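Local coordinates for Thiol:disulfide interchange protein DsbA (Pseudomonas aeruginosa, PDB 4ZL8) that probably introduces disulfide bonds into other proteins of the periplasm by passing on its own redox-active disulfide, as a member of the DsbA branch of the thioredoxin family, at residues Val30-Tyr35 and Met146-Thr151; Ile82-Glu87 and Lys118-Glu123; Glu101-Ala106 and Ala112-Gly117; Thr155-Val158 and Tyr162-Asp165. The protein carries 1 engineered substitution. One frame throughout, in Å; residues are numbered along the deposited sequence.

Contact 1. Residues Val30-Tyr35 and Met146-Thr151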
loop_
_atom_site.group_PDB
_atom_site.type_symbol
_atom_site.label_atom_id
_atom_site.label_comp_id
_atom_site.label_asym_id
_atom_site.label_seq_id
_atom_site.Cartn_x
_atom_site.Cartn_y
_atom_site.Cartn_z
ATOM N N VAL A 30 -3.817 -5.716 2.189
ATOM C CA VAL A 30 -3.425 -4.320 1.999
ATOM C C VAL A 30 -2.175 -4.005 2.804
ATOM O O VAL A 30 -2.115 -4.310 3.994
ATOM C CB VAL A 30 -4.547 -3.391 2.491
ATOM C CG1 VAL A 30 -4.113 -1.928 2.367
ATOM C CG2 VAL A 30 -5.836 -3.620 1.719
ATOM N N GLU A 31 -1.178 -3.431 2.133
ATOM C CA GLU A 31 -0.075 -2.794 2.845
ATOM C C GLU A 31 -0.295 -1.293 2.773
ATOM O O GLU A 31 -0.240 -0.710 1.687
ATOM C CB GLU A 31 1.291 -3.137 2.241
ATOM C CG GLU A 31 2.412 -2.537 3.081
ATOM C CD GLU A 31 3.730 -2.333 2.376
ATOM O OE1 GLU A 31 3.843 -2.446 1.152
ATOM O OE2 GLU A 31 4.699 -1.971 3.099
ATOM N N LEU A 32 -0.582 -0.671 3.913
ATOM C CA LEU A 32 -0.596 0.798 3.978
ATOM C C LEU A 32 0.843 1.272 4.126
ATOM O O LEU A 32 1.600 0.731 4.950
ATOM C CB LEU A 32 -1.471 1.312 5.119
ATOM C CG LEU A 32 -2.981 1.055 4.927
ATOM C CD1 LEU A 32 -3.364 -0.165 5.702
ATOM C CD2 LEU A 32 -3.817 2.254 5.374
ATOM N N PHE A 33 1.215 2.249 3.305
ATOM C CA PHE A 33 2.621 2.636 3.223
ATOM C C PHE A 33 2.716 4.114 2.847
ATOM O O PHE A 33 1.740 4.751 2.490
ATOM C CB PHE A 33 3.356 1.775 2.177
ATOM C CG PHE A 33 3.191 2.276 0.790
ATOM C CD1 PHE A 33 1.957 2.221 0.160
ATOM C CD2 PHE A 33 4.258 2.815 0.100
ATOM C CE1 PHE A 33 1.802 2.724 -1.102
ATOM C CE2 PHE A 33 4.091 3.321 -1.167
ATOM C CZ PHE A 33 2.876 3.253 -1.768
ATOM N N TRP A 34 3.928 4.640 2.918
ATOM C CA TRP A 34 4.283 5.914 2.324
ATOM C C TRP A 34 5.633 5.690 1.649
ATOM O O TRP A 34 6.541 5.110 2.236
ATOM C CB TRP A 34 4.344 7.011 3.410
ATOM C CG TRP A 34 5.044 8.279 3.043
ATOM C CD1 TRP A 34 4.955 8.970 1.867
ATOM C CD2 TRP A 34 5.977 8.997 3.866
ATOM N NE1 TRP A 34 5.771 10.075 1.915
ATOM C CE2 TRP A 34 6.411 10.110 3.126
ATOM C CE3 TRP A 34 6.474 8.811 5.158
ATOM C CZ2 TRP A 34 7.322 11.028 3.625
ATOM C CZ3 TRP A 34 7.398 9.729 5.656
ATOM C CH2 TRP A 34 7.806 10.819 4.889
ATOM N N TYR A 35 5.790 6.178 0.431
ATOM C CA TYR A 35 7.065 6.043 -0.270
ATOM C C TYR A 35 8.258 6.588 0.521
ATOM O O TYR A 35 9.371 6.078 0.369
ATOM C CB TYR A 35 7.035 6.763 -1.605
ATOM C CG TYR A 35 6.319 6.106 -2.768
ATOM C CD1 TYR A 35 6.664 4.840 -3.228
ATOM C CD2 TYR A 35 5.391 6.818 -3.504
ATOM C CE1 TYR A 35 6.051 4.289 -4.339
ATOM C CE2 TYR A 35 4.776 6.286 -4.605
ATOM C CZ TYR A 35 5.117 5.035 -5.040
ATOM O OH TYR A 35 4.478 4.571 -6.165
ATOM N N MET A 146 -8.979 5.613 7.584
ATOM C CA MET A 146 -9.808 5.927 8.738
ATOM C C MET A 146 -10.616 4.719 9.214
ATOM O O MET A 146 -10.718 4.452 10.403
ATOM C CB MET A 146 -10.748 7.084 8.407
ATOM C CG MET A 146 -10.016 8.405 8.154
ATOM S SD MET A 146 -11.092 9.702 7.487
ATOM C CE MET A 146 -12.328 9.792 8.775
ATOM N N ALA A 147 -11.191 3.985 8.267
ATOM C CA ALA A 147 -11.973 2.796 8.605
ATOM C C ALA A 147 -11.109 1.683 9.195
ATOM O O ALA A 147 -11.566 0.913 10.031
ATOM C CB ALA A 147 -12.710 2.279 7.369
ATOM N N TYR A 148 -9.858 1.581 8.744
ATOM C CA TYR A 148 -8.927 0.606 9.303
ATOM C C TYR A 148 -8.359 1.076 10.642
ATOM O O TYR A 148 -7.697 0.285 11.328
ATOM C CB TYR A 148 -7.756 0.360 8.347
ATOM C CG TYR A 148 -8.072 -0.188 6.979
ATOM C CD1 TYR A 148 -9.065 -1.124 6.760
ATOM C CD2 TYR A 148 -7.339 0.243 5.881
ATOM C CE1 TYR A 148 -9.334 -1.600 5.479
ATOM C CE2 TYR A 148 -7.594 -0.234 4.619
ATOM C CZ TYR A 148 -8.585 -1.163 4.424
ATOM O OH TYR A 148 -8.831 -1.624 3.155
ATOM N N GLN A 149 -8.608 2.347 10.973
ATOM C CA GLN A 149 -8.053 3.001 12.168
ATOM C C GLN A 149 -6.532 2.846 12.238
ATOM O O GLN A 149 -5.942 2.538 13.279
ATOM C CB GLN A 149 -8.741 2.473 13.412
ATOM C CG GLN A 149 -10.222 2.860 13.453
ATOM C CD GLN A 149 -10.952 2.256 14.637
ATOM O OE1 GLN A 149 -11.305 1.088 14.620
ATOM N NE2 GLN A 149 -11.136 3.038 15.678
ATOM N N VAL A 150 -5.892 3.088 11.107
ATOM C CA VAL A 150 -4.457 2.956 11.003
ATOM C C VAL A 150 -3.830 4.292 11.358
ATOM O O VAL A 150 -4.300 5.328 10.895
ATOM C CB VAL A 150 -4.093 2.555 9.573
ATOM C CG1 VAL A 150 -2.598 2.712 9.319
ATOM C CG2 VAL A 150 -4.518 1.124 9.310
ATOM N N THR A 151 -2.775 4.264 12.173
ATOM C CA THR A 151 -2.152 5.506 12.636
ATOM C C THR A 151 -0.661 5.558 12.342
ATOM O O THR A 151 0.055 6.429 12.851
ATOM C CB THR A 151 -2.383 5.757 14.142
ATOM O OG1 THR A 151 -1.930 4.636 14.896
ATOM C CG2 THR A 151 -3.869 6.009 14.427
#

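Contact 2. Residues Ile82-Glu87 and Lys118-Glu123. Engineered in segment 82-87: Ile82 (natural residue Glu).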
loop_
_atom_site.group_PDB
_atom_site.type_symbol
_atom_site.label_atom_id
_atom_site.label_comp_id
_atom_site.label_asym_id
_atom_site.label_seq_id
_atom_site.Cartn_x
_atom_site.Cartn_y
_atom_site.Cartn_z
ATOM N N ILE A 82 -0.763 4.220 -10.500
ATOM C CA ILE A 82 -1.744 3.135 -10.604
ATOM C C ILE A 82 -2.750 3.380 -11.732
ATOM O O ILE A 82 -2.997 2.505 -12.561
ATOM C CB ILE A 82 -2.498 2.940 -9.269
ATOM C CG1 ILE A 82 -1.567 2.368 -8.204
ATOM C CG2 ILE A 82 -3.702 2.036 -9.460
ATOM C CD1 ILE A 82 -1.125 0.958 -8.451
ATOM N N SER A 83 -3.308 4.583 -11.802
ATOM C CA SER A 83 -4.277 4.908 -12.842
ATOM C C SER A 83 -3.670 4.754 -14.228
ATOM O O SER A 83 -4.328 4.274 -15.174
ATOM C CB SER A 83 -4.751 6.354 -12.655
ATOM O OG SER A 83 -5.529 6.812 -13.750
ATOM N N MET A 84 -2.416 5.150 -14.365
ATOM C CA MET A 84 -1.714 5.043 -15.641
ATOM C C MET A 84 -1.290 3.618 -15.982
ATOM O O MET A 84 -0.867 3.362 -17.106
ATOM C CB MET A 84 -0.476 5.922 -15.645
ATOM C CG MET A 84 -0.780 7.390 -15.682
ATOM S SD MET A 84 0.692 8.413 -15.679
ATOM C CE MET A 84 1.297 8.175 -17.349
ATOM N N GLY A 85 -1.391 2.707 -15.017
ATOM C CA GLY A 85 -1.048 1.314 -15.234
ATOM C C GLY A 85 0.447 1.043 -15.189
ATOM O O GLY A 85 0.879 0.008 -15.698
ATOM N N VAL A 86 1.218 1.947 -14.585
ATOM C CA VAL A 86 2.678 1.852 -14.605
ATOM C C VAL A 86 3.332 1.771 -13.223
ATOM O O VAL A 86 4.560 1.728 -13.136
ATOM C CB VAL A 86 3.312 3.047 -15.351
ATOM C CG1 VAL A 86 2.781 3.115 -16.771
ATOM C CG2 VAL A 86 3.059 4.341 -14.604
ATOM N N GLU A 87 2.559 1.749 -12.141
ATOM C CA GLU A 87 3.196 1.804 -10.824
ATOM C C GLU A 87 4.118 0.628 -10.613
ATOM O O GLU A 87 5.214 0.810 -10.087
ATOM C CB GLU A 87 2.178 1.896 -9.683
ATOM C CG GLU A 87 2.742 2.495 -8.388
ATOM C CD GLU A 87 3.472 1.494 -7.515
ATOM O OE1 GLU A 87 3.222 0.282 -7.622
ATOM O OE2 GLU A 87 4.298 1.967 -6.684
ATOM N N LYS A 118 12.099 7.308 -16.467
ATOM C CA LYS A 118 11.718 5.909 -16.310
ATOM C C LYS A 118 10.658 5.498 -17.337
ATOM O O LYS A 118 10.067 4.420 -17.224
ATOM C CB LYS A 118 11.218 5.662 -14.883
ATOM C CG LYS A 118 12.223 6.062 -13.803
ATOM C CD LYS A 118 13.535 5.325 -13.932
ATOM C CE LYS A 118 14.555 5.775 -12.880
ATOM N NZ LYS A 118 15.790 4.949 -12.919
ATOM N N GLY A 119 10.431 6.347 -18.338
ATOM C CA GLY A 119 9.539 6.023 -19.453
ATOM C C GLY A 119 8.118 6.557 -19.336
ATOM O O GLY A 119 7.337 6.408 -20.281
ATOM N N VAL A 120 7.777 7.199 -18.232
ATOM C CA VAL A 120 6.418 7.668 -18.015
ATOM C C VAL A 120 6.141 8.966 -18.773
ATOM O O VAL A 120 6.869 9.947 -18.625
ATOM C CB VAL A 120 6.158 7.871 -16.518
ATOM C CG1 VAL A 120 4.729 8.350 -16.234
ATOM C CG2 VAL A 120 6.437 6.581 -15.780
ATOM N N ASP A 121 5.063 8.959 -19.546
ATOM C CA ASP A 121 4.576 10.107 -20.308
ATOM C C ASP A 121 4.292 11.280 -19.360
ATOM O O ASP A 121 3.416 11.178 -18.501
ATOM C CB ASP A 121 3.314 9.623 -21.028
ATOM C CG ASP A 121 2.607 10.696 -21.841
ATOM O OD1 ASP A 121 1.836 10.295 -22.738
ATOM O OD2 ASP A 121 2.765 11.900 -21.578
ATOM N N LYS A 122 5.050 12.374 -19.503
ATOM C CA LYS A 122 4.972 13.487 -18.554
ATOM C C LYS A 122 3.629 14.212 -18.662
ATOM O O LYS A 122 3.027 14.555 -17.644
ATOM C CB LYS A 122 6.137 14.480 -18.749
ATOM C CG LYS A 122 5.938 15.839 -18.065
ATOM C CD LYS A 122 7.233 16.665 -18.006
ATOM C CE LYS A 122 7.028 17.938 -17.186
ATOM N NZ LYS A 122 8.223 18.836 -17.238
ATOM N N GLU A 123 3.168 14.446 -19.885
ATOM C CA GLU A 123 1.905 15.166 -20.063
ATOM C C GLU A 123 0.743 14.336 -19.513
ATOM O O GLU A 123 -0.172 14.868 -18.881
ATOM C CB GLU A 123 1.675 15.533 -21.532
ATOM C CG GLU A 123 2.534 16.699 -22.017
ATOM C CD GLU A 123 2.555 17.874 -21.037
ATOM O OE1 GLU A 123 1.468 18.381 -20.687
ATOM O OE2 GLU A 123 3.661 18.282 -20.608
#

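Contact 3. Residues Glu101-Ala106 and Ala112-Gly117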
loop_
_atom_site.group_PDB
_atom_site.type_symbol
_atom_site.label_atom_id
_atom_site.label_comp_id
_atom_site.label_asym_id
_atom_site.label_seq_id
_atom_site.Cartn_x
_atom_site.Cartn_y
_atom_site.Cartn_z
ATOM N N GLU A 101 18.800 8.173 -3.746
ATOM C CA GLU A 101 19.248 9.252 -4.630
ATOM C C GLU A 101 18.912 10.650 -4.100
ATOM O O GLU A 101 19.171 11.642 -4.769
ATOM C CB GLU A 101 18.656 9.083 -6.022
ATOM C CG GLU A 101 18.929 7.733 -6.682
ATOM C CD GLU A 101 18.060 7.526 -7.924
ATOM O OE1 GLU A 101 17.607 8.531 -8.512
ATOM O OE2 GLU A 101 17.815 6.364 -8.301
ATOM N N HIS A 102 18.313 10.716 -2.916
ATOM C CA HIS A 102 18.025 11.993 -2.270
ATOM C C HIS A 102 17.015 12.863 -3.025
ATOM O O HIS A 102 16.956 14.077 -2.809
ATOM C CB HIS A 102 19.330 12.778 -2.053
ATOM C CG HIS A 102 20.346 12.049 -1.224
ATOM N ND1 HIS A 102 20.039 11.481 -0.005
ATOM C CD2 HIS A 102 21.659 11.799 -1.437
ATOM C CE1 HIS A 102 21.120 10.910 0.495
ATOM N NE2 HIS A 102 22.118 11.090 -0.352
ATOM N N LYS A 103 16.204 12.255 -3.888
ATOM C CA LYS A 103 15.208 13.017 -4.620
ATOM C C LYS A 103 13.973 13.199 -3.745
ATOM O O LYS A 103 13.506 12.252 -3.108
ATOM C CB LYS A 103 14.855 12.324 -5.938
ATOM C CG LYS A 103 16.051 12.263 -6.880
ATOM C CD LYS A 103 15.735 11.581 -8.185
ATOM C CE LYS A 103 16.955 11.548 -9.100
ATOM N NZ LYS A 103 17.294 12.884 -9.633
ATOM N N LYS A 104 13.461 14.426 -3.679
ATOM C CA LYS A 104 12.306 14.700 -2.834
ATOM C C LYS A 104 10.974 14.335 -3.462
ATOM O O LYS A 104 10.037 13.964 -2.755
ATOM C CB LYS A 104 12.297 16.174 -2.434
ATOM C CG LYS A 104 13.573 16.642 -1.762
ATOM C CD LYS A 104 13.903 15.862 -0.491
ATOM C CE LYS A 104 15.144 16.425 0.204
ATOM N NZ LYS A 104 15.454 15.699 1.468
ATOM N N LEU A 105 10.896 14.425 -4.787
ATOM C CA LEU A 105 9.667 14.155 -5.534
ATOM C C LEU A 105 8.468 14.834 -4.873
ATOM O O LEU A 105 7.458 14.203 -4.596
ATOM C CB LEU A 105 9.437 12.642 -5.696
ATOM C CG LEU A 105 10.597 11.890 -6.370
ATOM C CD1 LEU A 105 10.239 10.435 -6.551
ATOM C CD2 LEU A 105 11.003 12.500 -7.720
ATOM N N ALA A 106 8.603 16.147 -4.678
ATOM C CA ALA A 106 7.729 16.894 -3.764
ATOM C C ALA A 106 6.692 17.745 -4.467
ATOM O O ALA A 106 5.800 18.290 -3.817
ATOM C CB ALA A 106 8.553 17.755 -2.824
ATOM N N ALA A 112 7.165 14.386 -12.467
ATOM C CA ALA A 112 7.052 14.093 -13.886
ATOM C C ALA A 112 8.431 14.034 -14.524
ATOM O O ALA A 112 8.696 13.205 -15.384
ATOM C CB ALA A 112 6.199 15.140 -14.572
ATOM N N ASP A 113 9.316 14.942 -14.131
ATOM C CA ASP A 113 10.653 14.988 -14.696
ATOM C C ASP A 113 11.425 13.711 -14.349
ATOM O O ASP A 113 12.083 13.117 -15.202
ATOM C CB ASP A 113 11.390 16.231 -14.203
ATOM C CG ASP A 113 10.890 17.496 -14.860
ATOM O OD1 ASP A 113 10.148 17.389 -15.862
ATOM O OD2 ASP A 113 11.239 18.598 -14.380
ATOM N N PHE A 114 11.331 13.282 -13.102
ATOM C CA PHE A 114 11.963 12.035 -12.701
ATOM C C PHE A 114 11.352 10.854 -13.449
ATOM O O PHE A 114 12.076 9.998 -13.978
ATOM C CB PHE A 114 11.814 11.803 -11.195
ATOM C CG PHE A 114 12.157 10.399 -10.780
ATOM C CD1 PHE A 114 13.461 9.973 -10.784
ATOM C CD2 PHE A 114 11.172 9.495 -10.444
ATOM C CE1 PHE A 114 13.772 8.670 -10.447
ATOM C CE2 PHE A 114 11.493 8.192 -10.103
ATOM C CZ PHE A 114 12.776 7.791 -10.104
ATOM N N LEU A 115 10.034 10.786 -13.459
ATOM C CA LEU A 115 9.329 9.639 -14.016
ATOM C C LEU A 115 9.520 9.544 -15.526
ATOM O O LEU A 115 9.525 8.448 -16.076
ATOM C CB LEU A 115 7.859 9.694 -13.631
ATOM C CG LEU A 115 7.579 9.482 -12.141
ATOM C CD1 LEU A 115 6.158 9.925 -11.843
ATOM C CD2 LEU A 115 7.832 8.015 -11.738
ATOM N N ALA A 116 9.723 10.675 -16.203
ATOM C CA ALA A 116 10.027 10.667 -17.627
ATOM C C ALA A 116 11.279 9.841 -17.897
ATOM O O ALA A 116 11.386 9.138 -18.912
ATOM C CB ALA A 116 10.202 12.104 -18.157
ATOM N N GLY A 117 12.259 9.943 -17.008
ATOM C CA GLY A 117 13.475 9.172 -17.119
ATOM C C GLY A 117 13.246 7.673 -17.029
ATOM O O GLY A 117 14.099 6.885 -17.454
#

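Contact 4. Residues Thr155-Val158 and Tyr162-Asp165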
loop_
_atom_site.group_PDB
_atom_site.type_symbol
_atom_site.label_atom_id
_atom_site.label_comp_id
_atom_site.label_asym_id
_atom_site.label_seq_id
_atom_site.Cartn_x
_atom_site.Cartn_y
_atom_site.Cartn_z
ATOM N N THR A 155 1.624 -0.839 7.747
ATOM C CA THR A 155 0.598 -1.600 8.456
ATOM C C THR A 155 -0.120 -2.463 7.451
ATOM O O THR A 155 -0.386 -2.045 6.323
ATOM C CB THR A 155 -0.404 -0.676 9.145
ATOM O OG1 THR A 155 0.269 0.084 10.155
ATOM C CG2 THR A 155 -1.549 -1.446 9.806
ATOM N N MET A 156 -0.401 -3.689 7.867
ATOM C CA MET A 156 -1.100 -4.651 7.026
ATOM C C MET A 156 -2.551 -4.781 7.480
ATOM O O MET A 156 -2.851 -4.742 8.678
ATOM C CB MET A 156 -0.468 -6.030 7.176
ATOM C CG MET A 156 1.016 -6.098 6.902
ATOM S SD MET A 156 1.476 -5.566 5.240
ATOM C CE MET A 156 0.545 -6.668 4.223
ATOM N N VAL A 157 -3.445 -4.951 6.504
ATOM C CA VAL A 157 -4.832 -5.312 6.783
ATOM C C VAL A 157 -5.227 -6.454 5.861
ATOM O O VAL A 157 -5.092 -6.358 4.639
ATOM C CB VAL A 157 -5.839 -4.131 6.625
ATOM C CG1 VAL A 157 -7.251 -4.595 6.961
ATOM C CG2 VAL A 157 -5.436 -2.951 7.493
ATOM N N VAL A 158 -5.693 -7.543 6.463
ATOM C CA VAL A 158 -6.166 -8.694 5.705
ATOM C C VAL A 158 -7.680 -8.773 5.700
ATOM O O VAL A 158 -8.333 -8.730 6.766
ATOM C CB VAL A 158 -5.548 -10.003 6.222
ATOM C CG1 VAL A 158 -6.190 -11.221 5.595
ATOM C CG2 VAL A 158 -4.058 -10.015 5.917
ATOM N N TYR A 162 -8.492 -7.747 9.657
ATOM C CA TYR A 162 -7.417 -8.002 10.620
ATOM C C TYR A 162 -6.300 -7.005 10.389
ATOM O O TYR A 162 -5.789 -6.892 9.267
ATOM C CB TYR A 162 -6.853 -9.420 10.465
ATOM C CG TYR A 162 -7.890 -10.499 10.412
ATOM C CD1 TYR A 162 -8.592 -10.876 11.541
ATOM C CD2 TYR A 162 -8.172 -11.139 9.215
ATOM C CE1 TYR A 162 -9.553 -11.883 11.481
ATOM C CE2 TYR A 162 -9.120 -12.122 9.144
ATOM C CZ TYR A 162 -9.802 -12.485 10.280
ATOM O OH TYR A 162 -10.741 -13.473 10.237
ATOM N N ARG A 163 -5.897 -6.294 11.445
ATOM C CA ARG A 163 -4.843 -5.280 11.325
ATOM C C ARG A 163 -3.635 -5.697 12.132
ATOM O O ARG A 163 -3.772 -6.160 13.262
ATOM C CB ARG A 163 -5.359 -3.919 11.793
ATOM C CG ARG A 163 -4.416 -2.764 11.520
ATOM C CD ARG A 163 -4.892 -1.462 12.164
ATOM N NE ARG A 163 -4.873 -1.536 13.610
ATOM C CZ ARG A 163 -5.833 -1.096 14.414
ATOM N NH1 ARG A 163 -5.679 -1.212 15.712
ATOM N NH2 ARG A 163 -6.959 -0.558 13.936
ATOM N N PHE A 164 -2.453 -5.516 11.556
ATOM C CA PHE A 164 -1.211 -5.889 12.236
ATOM C C PHE A 164 -0.046 -5.133 11.626
ATOM O O PHE A 164 -0.161 -4.593 10.534
ATOM C CB PHE A 164 -0.975 -7.407 12.212
ATOM C CG PHE A 164 -1.045 -8.042 10.849
ATOM C CD1 PHE A 164 -2.275 -8.312 10.265
ATOM C CD2 PHE A 164 0.122 -8.417 10.158
ATOM C CE1 PHE A 164 -2.357 -8.922 9.023
ATOM C CE2 PHE A 164 0.034 -9.046 8.919
ATOM C CZ PHE A 164 -1.207 -9.283 8.354
ATOM N N ASP A 165 1.066 -5.056 12.347
ATOM C CA ASP A 165 2.231 -4.391 11.786
ATOM C C ASP A 165 3.483 -5.176 12.137
ATOM O O ASP A 165 3.387 -6.260 12.726
ATOM C CB ASP A 165 2.290 -2.905 12.185
ATOM C CG ASP A 165 2.349 -2.677 13.674
ATOM O OD1 ASP A 165 2.975 -3.463 14.397
ATOM O OD2 ASP A 165 1.839 -1.623 14.135
HETATM O O HOH W 1 -0.209 -0.370 12.803
#

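Contact 1. Residues Val30-Tyr35 and Met146-Thr151
Leu32 and Val150 reach toward each other tip to tip, Leu32 CD1 lying 4.0 Å from Val150 CG2 and Leu32 CD2 lying 4.2 Å from Val150 CG1, so each branch of one side chain finds a branch of the other. These are purely apolar contacts, and no hydrogen bond joins Val30-Tyr35 to Met146-Thr151. The second group of contacts gathers round the Tyr148 ring, which is set toward Val30 and Leu32 by a CG anti to the carbonyl carbon (chi1 -61°). Its CD2 atom meets the forked end of Leu32, 4.0 Å from Leu32 CD1 and 4.1 Å from Leu32 CD2, while beyond the ring, at its far end, Tyr148 OH comes to 3.9 Å from Val30 CG2. Val30 CG1 approaches the ring obliquely, near CE2. Within the thioredoxin fold this joins strand 27-33, which lies between strands 155-158 and 58-64, to the C-terminal end of helix 132-148, where Gln149 closes the helix in a Schellman motif. The positive phi of Gln149 (52°) turns the chain so that Tyr148 before it and Val150 after it both face the strand. Leu32 also lies near, without touching, Cys37 and Cys40, the predicted redox-active pair of the CxxC motif. Leu63 of strand 58-64 touches Val30 and Leu32, and Val19 lies against Tyr148.

Contact 2. Residues Ile82-Glu87 and Lys118-Glu123
Met84 leaves its backbone with CG anti to the carbonyl carbon (chi1 -70°), runs straight through chi2 and then bends at chi3 (74°), which carries its methyl group to Val120. Val120 meets it with CG1, the branch anti to its own backbone N (chi1 -179°). Met84 CE ends 3.6 Å from Val120 CG1, with Met84 SD following at 4.1 Å from the same methyl. The Met84 CE methyl also lies 3.9 Å from the backbone O of Asp121. The other branch of Val120 serves the second contact, CG2 standing 4.2 Å from Val86 CG2. The two methyls of Val120 thus divide between Met84, in the last turn of helix 70-84, and Val86. Gly85, with positive phi, ends that helix in a Schellman motif, and Val86 is the N-cap of helix 87-99. Across the contact, Gly119 closes helix 108-116 in a second Schellman motif, and Asp121 caps helix 122-129 through its OD2, bonded to Lys124 N. The contact therefore packs two helix-to-helix turns of the helical domain together, with Val90 of helix 87-99 and Leu115 of helix 108-116 also touching Val120, and Phe125 of helix 122-129 touching Met84.

Contact 3. Residues Glu101-Ala106 and Ala112-Gly117
Phe114 projects from helix 108-116 onto Leu105 and Lys103, in the loop that leads from helix 87-99 into that same helix within the helical part of this DsbA, a member of the thioredoxin-fold family. The tight part is at the root of the ring. Leu105 CD2 sits 3.6 Å from Phe114 CB and 3.9 Å from Phe114 CG, and the two methyls of Leu105 both come to 4.1 Å from Phe114 CD2. Leu105 is buried; its backbone turns with positive phi (45°), and its side chain also packs on Met77 and His74 of helix 70-84 and on Ile98 of helix 87-99. Phe114 has CG anti to its backbone N (chi1 167°), which swings the ring out from the helix toward the loop. Away from Leu105 the contact loosens: Lys103 and Glu101 are partly exposed, and this margin faces solvent. Lys103 crosses the ring at about a right angle and touches it with the aliphatic part of its chain, before the bend at chi4 (-71°) that turns the ammonium end. Glu101 OE1 is 4.3 Å from Phe114 CE1, a distant approach at the margin. Ala97 of helix 87-99 touches both Lys103 and Phe114. On this looser side the nearest atoms are Lys103 CD and Phe114 CD1, 3.8 Å apart.

Contact 4. Residues Thr155-Val158 and Tyr162-Asp165
Met156 and Phe164 face each other as a hydrogen-bonded antiparallel pair: Met156 N gives a 2.8 Å bond to Phe164 O, and Phe164 N returns one of 3.0 Å to Met156 O. Val158 and Tyr162 form the next such pair, Val158 N to Tyr162 O at 2.9 Å and Tyr162 N to Val158 O at 3.1 Å. Phe164 CG stands between its backbone N and carbonyl carbon (chi1 53°), folding the ring back over the neighbouring strand. Met156 CB then rests over one ring face in a CH-pi contact, 3.6 Å from the centroid, while Val158 CG2 meets the edge at 3.7 Å from Phe164 CE1. On the sheet face of Thr155 and Arg163, Thr155 CG2 packs 3.6 Å from Arg163 CG. A water donates to both Thr155 OG1 and Asp165 OD2; Gly152 O also bonds the threonine hydroxyl, and Asp165 OD1 caps the following helix at Ser168 N. Outward, the Arg163 guanidinium reaches Tyr148 O. This beta hairpin of the thioredoxin fold lies between strand 27-33, beside 155-158, and strand 13-14, beside 162-165, with Leu178 and Leu182 of helix 172-188 packed against Phe164.

Contacts 1 and 4 are buried and meet at the sheet: strands 27-33 and 155-158 are neighbours, joined by Leu32 N to Thr155 O and Val30 N to Val157 O. Contact 4 builds sheet through backbone bonds, whereas contact 1 lays Tyr148 at a helix end and Val150 just after it on the sheet. Contacts 2 and 3 are only partly buried and lie together in the helical part, on the consecutive helices 122-129 and 108-116, tied by a salt bridge from Lys122 to Asp113. Both rest on apolar packing, contact 3 with charged residues at its margin. Tyr35 OH to Glu87 OE2, a probable hydrogen bond, connects the segments of contact 1 with those of contact 2.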